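DspB (Aggregatibacter actinomycetemcomitans, PDB 1YHT) hydrolyses terminal N-acetylhexosamine residues as a family 20 beta-N-acetylhexosaminidase, and disperses biofilms, probably by cleaving their N-acetylglucosamine polysaccharide. Local coordinates at residues 255-258 and 259-263; 296-299 and 300-304; 338-341 and 342-346. All coordinates share one frame; numbering follows the deposited sequence.

Contact 1: residues 255-258 and 259-263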
loop_
_atom_site.group_PDB
_atom_site.type_symbol
_atom_site.label_atom_id
_atom_site.label_comp_id
_atom_site.label_asym_id
_atom_site.label_seq_id
_atom_site.Cartn_x
_atom_site.Cartn_y
_atom_site.Cartn_z
ATOM N N MET A 255 10.389 -21.018 -2.824
ATOM C CA MET A 255 10.907 -20.460 -1.588
ATOM C C MET A 255 9.819 -19.771 -0.771
ATOM O O MET A 255 9.794 -19.853 0.426
ATOM C CB MET A 255 11.934 -19.413 -1.936
ATOM C CG MET A 255 13.350 -19.879 -2.024
ATOM S SD MET A 255 14.381 -18.473 -2.544
ATOM C CE MET A 255 13.862 -17.083 -1.511
ATOM N N ARG A 256 8.964 -19.013 -1.444
ATOM C CA ARG A 256 7.964 -18.217 -0.754
ATOM C C ARG A 256 6.803 -19.066 -0.259
ATOM O O ARG A 256 6.531 -20.147 -0.783
ATOM C CB ARG A 256 7.447 -17.130 -1.675
ATOM C CG ARG A 256 8.497 -16.109 -1.998
ATOM C CD ARG A 256 7.935 -14.954 -2.760
ATOM N NE ARG A 256 8.952 -13.963 -3.063
ATOM C CZ ARG A 256 8.713 -12.779 -3.616
ATOM N NH1 ARG A 256 7.479 -12.415 -3.931
ATOM N NH2 ARG A 256 9.718 -11.954 -3.863
ATOM N N VAL A 257 6.086 -18.541 0.732
ATOM C CA VAL A 257 4.863 -19.176 1.203
ATOM C C VAL A 257 3.660 -18.820 0.257
ATOM O O VAL A 257 3.501 -17.694 -0.189
ATOM C CB VAL A 257 4.590 -18.816 2.714
ATOM C CG1 VAL A 257 4.178 -17.393 2.853
ATOM C CG2 VAL A 257 3.486 -19.660 3.282
ATOM N N SER A 258 2.832 -19.801 -0.039
ATOM C CA SER A 258 1.588 -19.569 -0.799
ATOM C C SER A 258 0.498 -18.997 0.120
ATOM O O SER A 258 0.593 -19.071 1.349
ATOM C CB SER A 258 1.089 -20.901 -1.366
ATOM O OG SER A 258 0.537 -21.683 -0.334
ATOM N N LEU A 259 -0.539 -18.448 -0.491
ATOM C CA LEU A 259 -1.642 -17.932 0.258
ATOM C C LEU A 259 -2.275 -19.086 1.082
ATOM O O LEU A 259 -2.512 -18.911 2.270
ATOM C CB LEU A 259 -2.627 -17.183 -0.656
ATOM C CG LEU A 259 -3.872 -16.621 0.033
ATOM C CD1 LEU A 259 -4.381 -15.324 -0.613
ATOM C CD2 LEU A 259 -4.942 -17.661 0.082
ATOM N N PRO A 260 -2.534 -20.269 0.462
ATOM C CA PRO A 260 -3.101 -21.321 1.283
ATOM C C PRO A 260 -2.214 -21.726 2.454
ATOM O O PRO A 260 -2.720 -22.049 3.508
ATOM C CB PRO A 260 -3.279 -22.480 0.294
ATOM C CG PRO A 260 -3.442 -21.764 -1.075
ATOM C CD PRO A 260 -2.423 -20.674 -0.952
ATOM N N GLU A 261 -0.907 -21.735 2.250
ATOM C CA GLU A 261 0.022 -22.062 3.331
ATOM C C GLU A 261 -0.098 -21.109 4.509
ATOM O O GLU A 261 -0.047 -21.528 5.671
ATOM C CB GLU A 261 1.435 -22.149 2.811
ATOM C CG GLU A 261 1.691 -23.475 2.131
ATOM C CD GLU A 261 2.864 -23.462 1.184
ATOM O OE1 GLU A 261 3.454 -22.408 0.870
ATOM O OE2 GLU A 261 3.219 -24.566 0.726
ATOM N N LEU A 262 -0.325 -19.831 4.209
ATOM C CA LEU A 262 -0.540 -18.818 5.224
ATOM C C LEU A 262 -1.847 -19.055 5.954
ATOM O O LEU A 262 -1.899 -18.975 7.178
ATOM C CB LEU A 262 -0.525 -17.425 4.590
ATOM C CG LEU A 262 0.873 -16.927 4.132
ATOM C CD1 LEU A 262 0.763 -15.613 3.367
ATOM C CD2 LEU A 262 1.826 -16.775 5.274
ATOM N N LEU A 263 -2.896 -19.370 5.189
ATOM C CA LEU A 263 -4.224 -19.651 5.775
ATOM C C LEU A 263 -4.165 -20.844 6.712
ATOM O O LEU A 263 -4.738 -20.828 7.803
ATOM C CB LEU A 263 -5.233 -19.928 4.669
ATOM C CG LEU A 263 -5.552 -18.769 3.725
ATOM C CD1 LEU A 263 -6.564 -19.200 2.705
ATOM C CD2 LEU A 263 -6.035 -17.543 4.473
HETATM O O HOH W 1 5.009 -22.222 -1.367
#
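Ser258 and Glu261 exchange hydrogen bonds at the start of helix 259-264. Glu261 N donates to Ser258 OG over 3.0 Å. In return Ser258 N donates to Glu261 OE1 at 2.8 Å, and this bond is almost straight, with an N-H...O angle of 178°. It meets the carboxylate on its anti side, 30° out of the carboxylate plane. The serine hydroxyl sits between its own backbone N and carbonyl carbon (chi1 74°), which turns OG over the first helical turn. Pro260 packs its CD against this capping hydroxyl. The glutamate chain is extended beyond CG and runs back alongside the incoming loop. A backbone bond from Leu262 N to Ser258 O, 3.1 Å long, starts the regular helical pattern.

Water adds a second link. One molecule donates to Arg256 O at 2.6 Å and to Glu261 OE1 at 2.7 Å. Glu261 OE1 therefore accepts from both Ser258 N and the water, which should hold the carboxylate in place.

The apolar contacts lie beside the polar ones. Val257 and Leu262 cross at about a right angle, and Val257 CG1 meets Leu262 CD2 at 3.4 Å, a tight fit. The other branch, Val257 CG2, packs against Glu261 CB at 3.3 Å. Trp307 covers Ser258, Leu259 and Pro260, while Leu259 and Leu262 rest on Tyr236 and Val269 of strands 233-236 and 269-271. Tyr236 OH also bonds to Val257 O.

The reciprocal Ser258-Glu261 bonds make a capping box. Val257, just before the N-cap, and Leu262, four residues into the helix, form the accompanying hydrophobic staple. Together they mark a helix N-terminus, here set against two parallel strands of the barrel.

Contact 2: residues 296-299 and 300-304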
loop_
_atom_site.group_PDB
_atom_site.type_symbol
_atom_site.label_atom_id
_atom_site.label_comp_id
_atom_site.label_asym_id
_atom_site.label_seq_id
_atom_site.Cartn_x
_atom_site.Cartn_y
_atom_site.Cartn_z
ATOM N N LYS A 296 -15.865 -6.072 -16.158
ATOM C CA LYS A 296 -16.638 -7.221 -16.623
ATOM C C LYS A 296 -15.839 -8.510 -16.455
ATOM O O LYS A 296 -16.388 -9.541 -16.100
ATOM C CB LYS A 296 -17.069 -7.025 -18.088
ATOM C CG LYS A 296 -18.222 -6.061 -18.209
ATOM C CD LYS A 296 -18.443 -5.612 -19.633
ATOM C CE LYS A 296 -19.789 -4.849 -19.745
ATOM N NZ LYS A 296 -20.279 -4.847 -21.162
ATOM N N ASP A 297 -14.536 -8.403 -16.669
ATOM C CA ASP A 297 -13.603 -9.539 -16.564
ATOM C C ASP A 297 -13.545 -10.058 -15.122
ATOM O O ASP A 297 -13.644 -11.258 -14.890
ATOM C CB ASP A 297 -12.221 -9.137 -17.117
ATOM C CG ASP A 297 -11.232 -10.318 -17.222
ATOM O OD1 ASP A 297 -11.632 -11.405 -17.659
ATOM O OD2 ASP A 297 -10.047 -10.122 -16.884
ATOM N N VAL A 298 -13.462 -9.154 -14.155
ATOM C CA VAL A 298 -13.544 -9.533 -12.739
ATOM C C VAL A 298 -14.908 -10.179 -12.417
ATOM O O VAL A 298 -14.995 -11.197 -11.751
ATOM C CB VAL A 298 -13.286 -8.285 -11.848
ATOM C CG1 VAL A 298 -13.721 -8.502 -10.376
ATOM C CG2 VAL A 298 -11.820 -7.890 -11.975
ATOM N N ILE A 299 -15.977 -9.592 -12.918
ATOM C CA ILE A 299 -17.298 -10.134 -12.646
ATOM C C ILE A 299 -17.435 -11.571 -13.183
ATOM O O ILE A 299 -17.937 -12.457 -12.483
ATOM C CB ILE A 299 -18.381 -9.229 -13.257
ATOM C CG1 ILE A 299 -18.495 -7.915 -12.445
ATOM C CG2 ILE A 299 -19.748 -9.949 -13.324
ATOM C CD1 ILE A 299 -19.041 -6.787 -13.228
ATOM N N LYS A 300 -16.982 -11.781 -14.413
ATOM C CA LYS A 300 -17.121 -13.084 -15.098
ATOM C C LYS A 300 -16.175 -14.157 -14.551
ATOM O O LYS A 300 -16.588 -15.301 -14.331
ATOM C CB LYS A 300 -16.833 -12.861 -16.574
ATOM C CG LYS A 300 -16.994 -14.063 -17.499
ATOM C CD LYS A 300 -18.303 -14.044 -18.233
ATOM C CE LYS A 300 -18.163 -14.722 -19.603
ATOM N NZ LYS A 300 -17.495 -16.025 -19.507
ATOM N N ASN A 301 -14.936 -13.745 -14.285
ATOM C CA ASN A 301 -13.792 -14.653 -14.129
ATOM C C ASN A 301 -13.089 -14.627 -12.766
ATOM O O ASN A 301 -12.353 -15.555 -12.452
ATOM C CB ASN A 301 -12.734 -14.387 -15.230
ATOM C CG ASN A 301 -13.309 -14.488 -16.641
ATOM O OD1 ASN A 301 -13.267 -13.527 -17.429
ATOM N ND2 ASN A 301 -13.851 -15.624 -16.963
ATOM N N TRP A 302 -13.262 -13.574 -11.965
ATOM C CA TRP A 302 -12.597 -13.549 -10.669
ATOM C C TRP A 302 -13.511 -13.981 -9.535
ATOM O O TRP A 302 -14.719 -13.695 -9.544
ATOM C CB TRP A 302 -11.964 -12.182 -10.368
ATOM C CG TRP A 302 -11.210 -12.216 -9.069
ATOM C CD1 TRP A 302 -10.046 -12.873 -8.806
ATOM C CD2 TRP A 302 -11.619 -11.617 -7.843
ATOM N NE1 TRP A 302 -9.679 -12.687 -7.483
ATOM C CE2 TRP A 302 -10.630 -11.914 -6.875
ATOM C CE3 TRP A 302 -12.692 -10.799 -7.478
ATOM C CZ2 TRP A 302 -10.706 -11.448 -5.573
ATOM C CZ3 TRP A 302 -12.778 -10.371 -6.167
ATOM C CH2 TRP A 302 -11.803 -10.729 -5.225
ATOM N N ASP A 303 -12.955 -14.700 -8.567
ATOM C CA ASP A 303 -13.613 -14.864 -7.273
ATOM C C ASP A 303 -12.575 -14.820 -6.173
ATOM O O ASP A 303 -11.351 -14.916 -6.425
ATOM C CB ASP A 303 -14.475 -16.147 -7.167
ATOM C CG ASP A 303 -13.674 -17.417 -7.196
ATOM O OD1 ASP A 303 -13.093 -17.783 -6.152
ATOM O OD2 ASP A 303 -13.694 -18.089 -8.262
ATOM N N LEU A 304 -13.058 -14.679 -4.948
ATOM C CA LEU A 304 -12.154 -14.374 -3.829
ATOM C C LEU A 304 -11.055 -15.450 -3.633
ATOM O O LEU A 304 -9.978 -15.149 -3.104
ATOM C CB LEU A 304 -12.959 -14.167 -2.548
ATOM C CG LEU A 304 -12.151 -13.761 -1.326
ATOM C CD1 LEU A 304 -11.412 -12.386 -1.595
ATOM C CD2 LEU A 304 -13.022 -13.718 -0.094
#
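Val298, on the last turn of helix 287-301, and Trp302, the first residue past its end, lie side by side and point the same way. Val298 CG1 approaches Trp302 CE3 obliquely at 3.8 Å. The indole CG stands anti to the backbone N (chi1 -176°), which carries the ring along the valine flank. Trp302 NE1 bonds to Val306 O, so the far end of the ring is tied to the chain just ahead. Leu304 N lies 4.0 Å above one face, offset toward the rim.

Asp297 and Asn301 cross at about a right angle, with the carboxylate and amide planes 65° apart. The helical backbone pattern runs on to the helix end. Lys300 N, Asn301 N and Trp302 N each donate over 2.9 Å, to Lys296 O, Asp297 O and Val298 O in turn. The last bond bends more at its acceptor, with a C=O...N angle of 126°, where Trp302 leaves the helix.

Tyr276 touches Asp297 and Asn301, and its ring meets that of Trp302. Val298 packs on Leu349 and Ile299 on Ala352, both of helix 339-358. Trp302 and Leu304 reach Ala325 of strand 324-329, joining the helix end to the barrel wall.

Contact 3: residues 338-341 and 342-346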
loop_
_atom_site.group_PDB
_atom_site.type_symbol
_atom_site.label_atom_id
_atom_site.label_comp_id
_atom_site.label_asym_id
_atom_site.label_seq_id
_atom_site.Cartn_x
_atom_site.Cartn_y
_atom_site.Cartn_z
ATOM N N LYS A 338 -6.094 12.892 -15.520
ATOM C CA LYS A 338 -6.546 13.574 -14.338
ATOM C C LYS A 338 -7.130 12.626 -13.300
ATOM O O LYS A 338 -7.725 11.598 -13.628
ATOM C CB LYS A 338 -7.618 14.588 -14.686
ATOM C CG LYS A 338 -7.068 15.721 -15.545
ATOM C CD LYS A 338 -6.115 16.600 -14.709
ATOM C CE LYS A 338 -5.915 17.976 -15.365
ATOM N NZ LYS A 338 -4.714 17.994 -16.246
ATOM N N ASP A 339 -6.953 13.017 -12.046
ATOM C CA ASP A 339 -7.456 12.269 -10.918
ATOM C C ASP A 339 -8.943 11.906 -11.111
ATOM O O ASP A 339 -9.322 10.753 -11.008
ATOM C CB ASP A 339 -7.135 13.010 -9.575
ATOM C CG ASP A 339 -7.654 14.418 -9.503
ATOM O OD1 ASP A 339 -8.286 14.901 -10.470
ATOM O OD2 ASP A 339 -7.415 15.068 -8.433
ATOM N N GLU A 340 -9.769 12.883 -11.451
ATOM C CA GLU A 340 -11.191 12.616 -11.664
ATOM C C GLU A 340 -11.469 11.637 -12.818
ATOM O O GLU A 340 -12.356 10.814 -12.715
ATOM C CB GLU A 340 -11.953 13.943 -11.827
ATOM C CG GLU A 340 -13.408 13.782 -12.175
ATOM C CD GLU A 340 -14.269 13.065 -11.129
ATOM O OE1 GLU A 340 -13.810 12.746 -9.994
ATOM O OE2 GLU A 340 -15.464 12.815 -11.469
ATOM N N THR A 341 -10.688 11.679 -13.894
ATOM C CA THR A 341 -10.860 10.709 -15.005
ATOM C C THR A 341 -10.565 9.298 -14.502
ATOM O O THR A 341 -11.292 8.319 -14.821
ATOM C CB THR A 341 -9.927 11.046 -16.154
ATOM O OG1 THR A 341 -10.232 12.350 -16.615
ATOM C CG2 THR A 341 -10.009 10.061 -17.326
ATOM N N ILE A 342 -9.502 9.178 -13.714
ATOM C CA ILE A 342 -9.154 7.871 -13.143
ATOM C C ILE A 342 -10.283 7.339 -12.255
ATOM O O ILE A 342 -10.702 6.156 -12.333
ATOM C CB ILE A 342 -7.856 7.938 -12.322
ATOM C CG1 ILE A 342 -6.673 8.226 -13.245
ATOM C CG2 ILE A 342 -7.662 6.587 -11.531
ATOM C CD1 ILE A 342 -5.460 8.780 -12.518
ATOM N N GLN A 343 -10.750 8.194 -11.360
ATOM C CA GLN A 343 -11.819 7.814 -10.470
ATOM C C GLN A 343 -13.085 7.390 -11.235
ATOM O O GLN A 343 -13.650 6.327 -10.955
ATOM C CB GLN A 343 -12.112 8.967 -9.534
ATOM C CG GLN A 343 -13.086 8.663 -8.400
ATOM C CD GLN A 343 -14.558 8.878 -8.775
ATOM O OE1 GLN A 343 -14.917 9.836 -9.439
ATOM N NE2 GLN A 343 -15.393 7.965 -8.350
ATOM N N LYS A 344 -13.545 8.208 -12.175
ATOM C CA LYS A 344 -14.793 7.876 -12.883
ATOM C C LYS A 344 -14.673 6.579 -13.679
ATOM O O LYS A 344 -15.604 5.785 -13.712
ATOM C CB LYS A 344 -15.266 9.023 -13.782
ATOM C CG LYS A 344 -14.338 9.350 -14.917
ATOM C CD LYS A 344 -14.931 10.472 -15.899
ATOM C CE LYS A 344 -14.751 11.925 -15.399
ATOM N NZ LYS A 344 -13.461 12.666 -15.907
ATOM N N ASN A 345 -13.510 6.360 -14.292
ATOM C CA ASN A 345 -13.313 5.159 -15.113
ATOM C C ASN A 345 -13.070 3.859 -14.347
ATOM O O ASN A 345 -13.245 2.772 -14.923
ATOM C CB ASN A 345 -12.255 5.392 -16.169
ATOM C CG ASN A 345 -12.789 6.227 -17.337
ATOM O OD1 ASN A 345 -13.443 5.689 -18.237
ATOM N ND2 ASN A 345 -12.534 7.540 -17.311
ATOM N N THR A 346 -12.633 3.952 -13.091
ATOM C CA THR A 346 -12.361 2.735 -12.292
ATOM C C THR A 346 -13.522 2.365 -11.383
ATOM O O THR A 346 -13.476 1.363 -10.693
ATOM C CB THR A 346 -11.060 2.873 -11.431
ATOM O OG1 THR A 346 -11.101 4.073 -10.659
ATOM C CG2 THR A 346 -9.829 2.928 -12.358
#
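Thr341 and Asn345 lie side by side one turn apart, and one carbonyl joins them twice. Thr341 O accepts from Asn345 N at 3.0 Å and from Asn345 ND2 at 2.9 Å. The two donors come from opposite faces of the carbonyl plane. The side-chain bond is fairly straight (163°), and the oxygen lies close to the plane of the asparagine amide. Beside it, Thr341 CG2 touches Asn345 ND2 at 3.6 Å.

Lys344 reaches back to the same threonine. Its CG lies between its backbone N and carbonyl carbon (chi1 64°), and the chain bends again further out. This folds it against the helix, with Lys344 CG 3.2 Å from Thr341 O. At the end of the chain, Lys344 NZ makes a weak hydrogen bond of 3.3 Å to Thr341 OG1. The carboxylate of Glu340 is not in contact with this amine, although the lysine crosses the glutamate chain at about a right angle.

The next shell lies at the helix start. Asp339 OD1 accepts from Glu340 N at 2.7 Å, while Asp339 OD2 bonds to Ser31 N. Ile342 turns inward onto His28, Tyr30 and Ile329. Ile342 O takes a hydrogen bond of 2.7 Å from Thr346 OG1. Further out, Asn345 OD1 is paired with Ser288 OG, which links this helix to helix 287-301, where Phe287 also packs on Thr341 and Asn345.

The chemistry is local, and no salt bridge forms between the two segments. The Asn345 amide and the Thr346 hydroxyl add bonds to carbonyls that also accept from the backbone. Glu340 and Lys344 carry opposite charges near each other, which would give at most a mild attraction along this partly exposed side.

In the fold
The three contacts follow one another along the chain, and none touches another. Contact 1 is the most buried. It sits beside strands 233-236 and 269-271 of the TIM barrel and combines a polar cap with tight apolar packing. Contacts 2 and 3 are partly buried and share elements: both bring helices 287-301 and 339-358 together, and both reach strand 324-329. Contact 2 lies at a helix end and depends on an aromatic ring. Contact 3 lies near a helix start and depends on amide and hydroxyl groups. Nearest atoms of contacts 1 and 2 are about 6 Å apart, against about 22 Å for contacts 1 and 3.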